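Local coordinates for protein restriction endonuclease Hpy99I (Helicobacter pylori, PDB 3GOX) that cleaves double-stranded DNA at a specific recognition sequence as a type II restriction endonuclease of the beta-beta-alpha-Me class, and binds zinc ions, at residues V117-A131 with H157-W169. Residues are numbered along the deposited sequence; the frame is centred on the assembly and turned at random. Where two conformers were deposited one is given.
Sequences VKLSSTEKKKMDEIA and HDHNHDTGWGREW. With NA (sodium ion), chain G; nucleotides of chain D.
His159 reaches across to the loop before helix 121-128, where its NE2 donates to Val117 O at 2.8 Å. The oxygen lies in the plane of the ring, and the N-H is bent, at 143°. Leu119 packs over one ring face: its CB makes a CH-pi contact, and CD1 touches His159 CB. The chi1 of 84° sets this ring between its own backbone N and carbonyl, and the other nitrogen, ND1, makes a weak bond to OP1 of DA8 of chain D.

Two residues earlier in the strand, His157 also meets segment 117-131 and the DNA. Its NE2 faces Asp128 OD1, but the modelled separation is too short to be trusted. Its ND1 donates to OP1 of DG9 at 2.8 Å. Trp169 lies between Ala131 CA over one face and Met127 CE over the other. Its NE1 donates to Met127 O at 2.8 Å, from above the carbonyl plane, while Ile130 N reaches that oxygen from the opposite face.

Glu123 OE1 accepts from Gly166 N at 2.8 Å, on its anti side and tilted out of the carboxylate plane. Ser120 caps the helix through Glu123 N, and its own N donates to Gly164 O at 3.1 Å.

On the far side of the hairpin, Asp158 OD1 binds the sodium ion at 2.3 Å, and OP1 of DA8 is another ligand. Asn175 completes the protein ligands. Arg167 grips Asp158 side-on with two nitrogens, and Tyr194 of the second subunit bonds to Asp158 OD2.

Strands 155-159 and 166-171 with helix 172-180 fit the beta-beta-alpha-metal motif; helix 121-128 packs on the hairpin away from the sodium ion. The Val117 bond probably helps to fix the His159 ring, with ND1 turned to the sodium-bound phosphate and His157 ND1 to the next.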
loop_
_atom_site.group_PDB
_atom_site.type_symbol
_atom_site.label_atom_id
_atom_site.label_comp_id
_atom_site.label_asym_id
_atom_site.label_seq_id
_atom_site.Cartn_x
_atom_site.Cartn_y
_atom_site.Cartn_z
ATOM N N VAL A 117 5.064 18.912 5.124
ATOM C CA VAL A 117 6.141 19.308 6.024
ATOM C C VAL A 117 6.902 18.078 6.491
ATOM O O VAL A 117 6.296 17.125 6.971
ATOM C CB VAL A 117 5.578 20.082 7.261
ATOM C CG1 VAL A 117 6.695 20.596 8.162
ATOM C CG2 VAL A 117 4.700 21.232 6.809
ATOM N N LYS A 118 8.226 18.100 6.347
ATOM C CA LYS A 118 9.079 16.999 6.789
ATOM C C LYS A 118 9.101 16.890 8.314
ATOM O O LYS A 118 8.793 17.848 9.031
ATOM C CB LYS A 118 10.515 17.185 6.285
ATOM C CG LYS A 118 10.675 17.099 4.781
ATOM C CD LYS A 118 10.390 15.686 4.227
ATOM C CE LYS A 118 9.723 15.750 2.864
ATOM N NZ LYS A 118 8.502 16.628 2.916
ATOM N N LEU A 119 9.450 15.703 8.794
ATOM C CA LEU A 119 9.679 15.491 10.222
ATOM C C LEU A 119 10.848 16.368 10.664
ATOM O O LEU A 119 11.934 16.295 10.084
ATOM C CB LEU A 119 9.981 14.015 10.486
ATOM C CG LEU A 119 10.251 13.595 11.931
ATOM C CD1 LEU A 119 9.014 13.803 12.798
ATOM C CD2 LEU A 119 10.722 12.145 11.967
ATOM N N SER A 120 10.617 17.208 11.675
ATOM C CA SER A 120 11.660 18.100 12.173
ATOM C C SER A 120 12.791 17.303 12.825
ATOM O O SER A 120 12.605 16.164 13.257
ATOM C CB SER A 120 11.089 19.130 13.153
ATOM O OG SER A 120 10.863 18.573 14.432
ATOM N N SER A 121 13.967 17.915 12.883
ATOM C CA SER A 121 15.149 17.270 13.456
ATOM C C SER A 121 14.975 16.942 14.940
ATOM O O SER A 121 15.352 15.860 15.370
ATOM C CB SER A 121 16.391 18.146 13.257
ATOM O OG SER A 121 16.228 19.419 13.855
ATOM N N THR A 122 14.389 17.861 15.708
ATOM C CA THR A 122 14.132 17.606 17.139
ATOM C C THR A 122 13.040 16.544 17.331
ATOM O O THR A 122 13.108 15.748 18.252
ATOM C CB THR A 122 13.778 18.889 17.935
ATOM O OG1 THR A 122 12.526 19.432 17.486
ATOM C CG2 THR A 122 14.873 19.932 17.770
ATOM N N GLU A 123 12.036 16.521 16.458
ATOM C CA GLU A 123 11.005 15.481 16.533
ATOM C C GLU A 123 11.556 14.101 16.162
ATOM O O GLU A 123 11.184 13.101 16.768
ATOM C CB GLU A 123 9.810 15.838 15.650
ATOM C CG GLU A 123 8.949 16.960 16.233
ATOM C CD GLU A 123 8.105 16.509 17.412
ATOM O OE1 GLU A 123 7.529 15.414 17.365
ATOM O OE2 GLU A 123 8.020 17.246 18.415
ATOM N N LYS A 124 12.448 14.058 15.175
ATOM C CA LYS A 124 13.139 12.826 14.814
ATOM C C LYS A 124 13.997 12.293 15.960
ATOM O O LYS A 124 13.917 11.114 16.279
ATOM C CB LYS A 124 14.013 13.017 13.569
ATOM C CG LYS A 124 14.771 11.740 13.175
ATOM C CD LYS A 124 15.387 11.838 11.799
ATOM C CE LYS A 124 15.916 10.483 11.321
ATOM N NZ LYS A 124 16.012 10.441 9.828
ATOM N N LYS A 125 14.821 13.154 16.564
ATOM C CA LYS A 125 15.657 12.737 17.696
ATOM C C LYS A 125 14.804 12.193 18.836
ATOM O O LYS A 125 15.147 11.197 19.458
ATOM C CB LYS A 125 16.516 13.904 18.181
ATOM C CG LYS A 125 17.725 14.181 17.291
ATOM C CD LYS A 125 18.385 15.523 17.613
ATOM C CE LYS A 125 19.096 16.122 16.391
ATOM N NZ LYS A 125 18.961 17.614 16.326
ATOM N N LYS A 126 13.678 12.851 19.081
ATOM C CA LYS A 126 12.729 12.435 20.112
ATOM C C LYS A 126 12.166 11.034 19.838
ATOM O O LYS A 126 12.085 10.195 20.734
ATOM C CB LYS A 126 11.610 13.469 20.184
ATOM C CG LYS A 126 10.615 13.324 21.316
ATOM C CD LYS A 126 9.793 14.617 21.422
ATOM C CE LYS A 126 8.321 14.373 21.762
ATOM N NZ LYS A 126 7.457 15.463 21.198
ATOM N N MET A 127 11.777 10.778 18.597
ATOM C CA MET A 127 11.270 9.448 18.235
ATOM C C MET A 127 12.368 8.391 18.288
ATOM O O MET A 127 12.116 7.251 18.660
ATOM C CB MET A 127 10.638 9.473 16.846
ATOM C CG MET A 127 9.370 10.285 16.798
ATOM S SD MET A 127 8.506 10.088 15.244
ATOM C CE MET A 127 7.645 8.540 15.545
ATOM N N ASP A 128 13.584 8.779 17.913
ATOM C CA ASP A 128 14.729 7.869 17.940
ATOM C C ASP A 128 15.080 7.390 19.344
ATOM O O ASP A 128 15.524 6.258 19.513
ATOM C CB ASP A 128 15.949 8.508 17.271
ATOM C CG ASP A 128 15.884 8.443 15.755
ATOM O OD1 ASP A 128 15.044 7.687 15.221
ATOM O OD2 ASP A 128 16.675 9.143 15.092
ATOM N N GLU A 129 14.849 8.232 20.348
ATOM C CA GLU A 129 15.132 7.871 21.742
ATOM C C GLU A 129 14.154 6.830 22.303
ATOM O O GLU A 129 14.433 6.201 23.336
ATOM C CB GLU A 129 15.155 9.123 22.623
ATOM C CG GLU A 129 16.423 9.958 22.433
ATOM N N ILE A 130 13.024 6.633 21.616
ATOM C CA ILE A 130 12.056 5.608 22.015
ATOM C C ILE A 130 11.809 4.575 20.911
ATOM O O ILE A 130 10.767 3.923 20.880
ATOM C CB ILE A 130 10.720 6.228 22.466
ATOM C CG1 ILE A 130 10.074 7.028 21.326
ATOM C CG2 ILE A 130 10.938 7.080 23.706
ATOM C CD1 ILE A 130 8.690 7.522 21.660
ATOM N N ALA A 131 12.788 4.415 20.029
ATOM C CA ALA A 131 12.679 3.470 18.914
ATOM C C ALA A 131 12.644 2.027 19.415
ATOM O O ALA A 131 13.456 1.638 20.248
ATOM C CB ALA A 131 13.842 3.656 17.971
ATOM N N HIS A 157 9.318 5.756 11.391
ATOM C CA HIS A 157 8.925 7.013 12.032
ATOM C C HIS A 157 7.738 7.572 11.266
ATOM O O HIS A 157 7.922 8.085 10.155
ATOM C CB HIS A 157 10.007 8.101 11.872
ATOM C CG HIS A 157 11.333 7.805 12.494
ATOM N ND1 HIS A 157 12.369 7.225 11.791
ATOM C CD2 HIS A 157 11.836 8.122 13.710
ATOM C CE1 HIS A 157 13.434 7.148 12.567
ATOM N NE2 HIS A 157 13.139 7.691 13.735
ATOM N N ASP A 158 6.525 7.465 11.793
ATOM C CA ASP A 158 5.418 8.193 11.163
ATOM C C ASP A 158 5.348 9.623 11.724
ATOM O O ASP A 158 5.676 9.872 12.872
ATOM C CB ASP A 158 4.127 7.414 11.394
ATOM C CG ASP A 158 2.908 8.122 10.895
ATOM O OD1 ASP A 158 2.925 8.682 9.759
ATOM O OD2 ASP A 158 1.892 8.075 11.620
ATOM N N HIS A 159 4.962 10.580 10.869
ATOM C CA HIS A 159 4.832 11.983 11.280
ATOM C C HIS A 159 3.650 12.656 10.591
ATOM O O HIS A 159 3.158 12.187 9.540
ATOM C CB HIS A 159 6.147 12.747 11.024
ATOM C CG HIS A 159 6.299 13.251 9.627
ATOM N ND1 HIS A 159 6.654 12.439 8.573
ATOM C CD2 HIS A 159 6.132 14.488 9.109
ATOM C CE1 HIS A 159 6.694 13.155 7.462
ATOM N NE2 HIS A 159 6.382 14.401 7.760
ATOM N N ASN A 160 3.178 13.732 11.213
ATOM C CA ASN A 160 2.128 14.563 10.641
ATOM C C ASN A 160 2.750 15.570 9.665
ATOM O O ASN A 160 3.582 16.402 10.049
ATOM C CB ASN A 160 1.339 15.264 11.756
ATOM C CG ASN A 160 0.179 16.101 11.226
ATOM O OD1 ASN A 160 0.384 17.052 10.490
ATOM N ND2 ASN A 160 -1.041 15.752 11.615
ATOM N N HIS A 161 2.340 15.505 8.399
ATOM C CA HIS A 161 2.930 16.372 7.369
ATOM C C HIS A 161 2.239 17.738 7.213
ATOM O O HIS A 161 2.542 18.481 6.276
ATOM C CB HIS A 161 3.040 15.645 6.023
ATOM C CG HIS A 161 1.730 15.255 5.421
ATOM N ND1 HIS A 161 1.443 13.960 5.045
ATOM C CD2 HIS A 161 0.632 15.987 5.115
ATOM C CE1 HIS A 161 0.224 13.910 4.538
ATOM N NE2 HIS A 161 -0.291 15.127 4.569
ATOM N N ASP A 162 1.333 18.067 8.136
ATOM C CA ASP A 162 0.840 19.442 8.306
ATOM C C ASP A 162 1.656 20.241 9.321
ATOM O O ASP A 162 1.819 21.450 9.187
ATOM C CB ASP A 162 -0.628 19.432 8.729
ATOM C CG ASP A 162 -1.521 18.756 7.706
ATOM O OD1 ASP A 162 -1.254 18.905 6.496
ATOM O OD2 ASP A 162 -2.488 18.077 8.109
ATOM N N THR A 163 2.154 19.557 10.340
ATOM C CA THR A 163 2.888 20.196 11.437
ATOM C C THR A 163 4.401 19.910 11.456
ATOM O O THR A 163 5.165 20.671 12.055
ATOM C CB THR A 163 2.306 19.741 12.789
ATOM O OG1 THR A 163 2.460 18.324 12.913
ATOM C CG2 THR A 163 0.823 20.083 12.898
ATOM N N GLY A 164 4.825 18.805 10.838
ATOM C CA GLY A 164 6.209 18.332 10.938
ATOM C C GLY A 164 6.515 17.569 12.226
ATOM O O GLY A 164 7.667 17.215 12.479
ATOM N N TRP A 165 5.499 17.276 13.031
ATOM C CA TRP A 165 5.738 16.601 14.313
ATOM C C TRP A 165 5.474 15.107 14.247
ATOM O O TRP A 165 4.686 14.625 13.440
ATOM C CB TRP A 165 4.921 17.232 15.436
ATOM C CG TRP A 165 5.110 18.705 15.534
ATOM C CD1 TRP A 165 6.229 19.423 15.196
ATOM C CD2 TRP A 165 4.155 19.654 16.015
ATOM N NE1 TRP A 165 6.014 20.764 15.418
ATOM C CE2 TRP A 165 4.749 20.932 15.918
ATOM C CE3 TRP A 165 2.845 19.549 16.498
ATOM C CZ2 TRP A 165 4.082 22.098 16.306
ATOM C CZ3 TRP A 165 2.181 20.706 16.875
ATOM C CH2 TRP A 165 2.803 21.965 16.781
ATOM N N GLY A 166 6.151 14.383 15.119
ATOM C CA GLY A 166 6.048 12.944 15.165
ATOM C C GLY A 166 4.695 12.429 15.609
ATOM O O GLY A 166 3.983 13.068 16.382
ATOM N N ARG A 167 4.326 11.273 15.080
ATOM C CA ARG A 167 3.216 10.495 15.608
ATOM C C ARG A 167 3.851 9.324 16.357
ATOM O O ARG A 167 4.510 9.567 17.357
ATOM C CB ARG A 167 2.233 10.116 14.499
ATOM C CG ARG A 167 1.630 11.373 13.856
ATOM C CD ARG A 167 0.317 11.131 13.125
ATOM N NE ARG A 167 0.554 10.535 11.816
ATOM C CZ ARG A 167 0.185 11.045 10.643
ATOM N NH1 ARG A 167 -0.494 12.182 10.559
ATOM N NH2 ARG A 167 0.499 10.395 9.536
ATOM N N GLU A 168 3.712 8.092 15.877
ATOM C CA GLU A 168 4.287 6.919 16.551
ATOM C C GLU A 168 5.097 6.057 15.603
ATOM O O GLU A 168 5.037 6.220 14.368
ATOM C CB GLU A 168 3.190 6.068 17.211
ATOM C CG GLU A 168 2.402 6.839 18.266
ATOM C CD GLU A 168 1.169 6.121 18.800
ATOM O OE1 GLU A 168 1.094 4.875 18.728
ATOM O OE2 GLU A 168 0.277 6.820 19.336
ATOM N N TRP A 169 5.868 5.152 16.200
ATOM C CA TRP A 169 6.477 4.053 15.482
ATOM C C TRP A 169 5.380 3.080 15.099
ATOM O O TRP A 169 4.662 2.571 15.958
ATOM C CB TRP A 169 7.543 3.354 16.336
ATOM C CG TRP A 169 8.809 4.152 16.442
ATOM C CD1 TRP A 169 9.134 5.059 17.407
ATOM C CD2 TRP A 169 9.923 4.112 15.537
ATOM N NE1 TRP A 169 10.373 5.587 17.157
ATOM C CE2 TRP A 169 10.889 5.014 16.023
ATOM C CE3 TRP A 169 10.205 3.377 14.372
ATOM C CZ2 TRP A 169 12.108 5.221 15.379
ATOM C CZ3 TRP A 169 11.412 3.585 13.729
ATOM C CH2 TRP A 169 12.353 4.497 14.236
HETATM NA NA NA G . 3.479 8.582 7.546
ATOM P P DA D 8 6.266 9.199 6.454
ATOM O OP1 DA D 8 5.399 9.736 7.539
ATOM O OP2 DA D 8 7.022 10.140 5.585
ATOM O "O5'" DA D 8 7.299 8.196 7.139
ATOM C "C5'" DA D 8 8.671 8.149 6.746
ATOM C "C4'" DA D 8 8.989 6.805 6.133
ATOM O "O4'" DA D 8 8.629 6.795 4.739
ATOM C "C3'" DA D 8 10.469 6.451 6.139
ATOM O "O3'" DA D 8 10.783 5.858 7.404
ATOM C "C2'" DA D 8 10.567 5.435 5.014
ATOM C "C1'" DA D 8 9.399 5.792 4.086
ATOM N N9 DA D 8 9.780 6.306 2.771
ATOM C C8 DA D 8 9.471 7.530 2.231
ATOM N N7 DA D 8 9.913 7.695 1.007
ATOM C C5 DA D 8 10.567 6.503 0.727
ATOM C C6 DA D 8 11.246 6.045 -0.416
ATOM N N6 DA D 8 11.371 6.760 -1.538
ATOM N N1 DA D 8 11.791 4.810 -0.370
ATOM C C2 DA D 8 11.651 4.090 0.753
ATOM N N3 DA D 8 11.031 4.409 1.889
ATOM C C4 DA D 8 10.505 5.642 1.809
ATOM P P DG D 9 12.190 6.166 8.120
ATOM O OP1 DG D 9 12.067 5.603 9.489
ATOM O OP2 DG D 9 12.537 7.600 7.942
ATOM O "O5'" DG D 9 13.233 5.270 7.321
ATOM C "C5'" DG D 9 13.088 3.855 7.312
ATOM C "C4'" DG D 9 14.137 3.210 6.437
ATOM O "O4'" DG D 9 13.987 3.636 5.060
ATOM C "C3'" DG D 9 15.590 3.521 6.774
ATOM O "O3'" DG D 9 16.347 2.484 6.162
ATOM C "C2'" DG D 9 15.814 4.787 5.970
ATOM C "C1'" DG D 9 15.142 4.374 4.666
ATOM N N9 DG D 9 14.700 5.448 3.781
ATOM C C8 DG D 9 13.862 6.493 4.092
ATOM N N7 DG D 9 13.612 7.272 3.073
ATOM C C5 DG D 9 14.334 6.715 2.026
ATOM C C6 DG D 9 14.453 7.121 0.666
ATOM O O6 DG D 9 13.919 8.081 0.096
ATOM N N1 DG D 9 15.294 6.274 -0.048
ATOM C C2 DG D 9 15.939 5.180 0.470
ATOM N N2 DG D 9 16.716 4.492 -0.384
ATOM N N3 DG D 9 15.834 4.788 1.732
ATOM C C4 DG D 9 15.022 5.596 2.448
HETATM O O HOH W 1 2.846 10.925 7.143
HETATM O O HOH W 2 1.633 8.154 6.178
#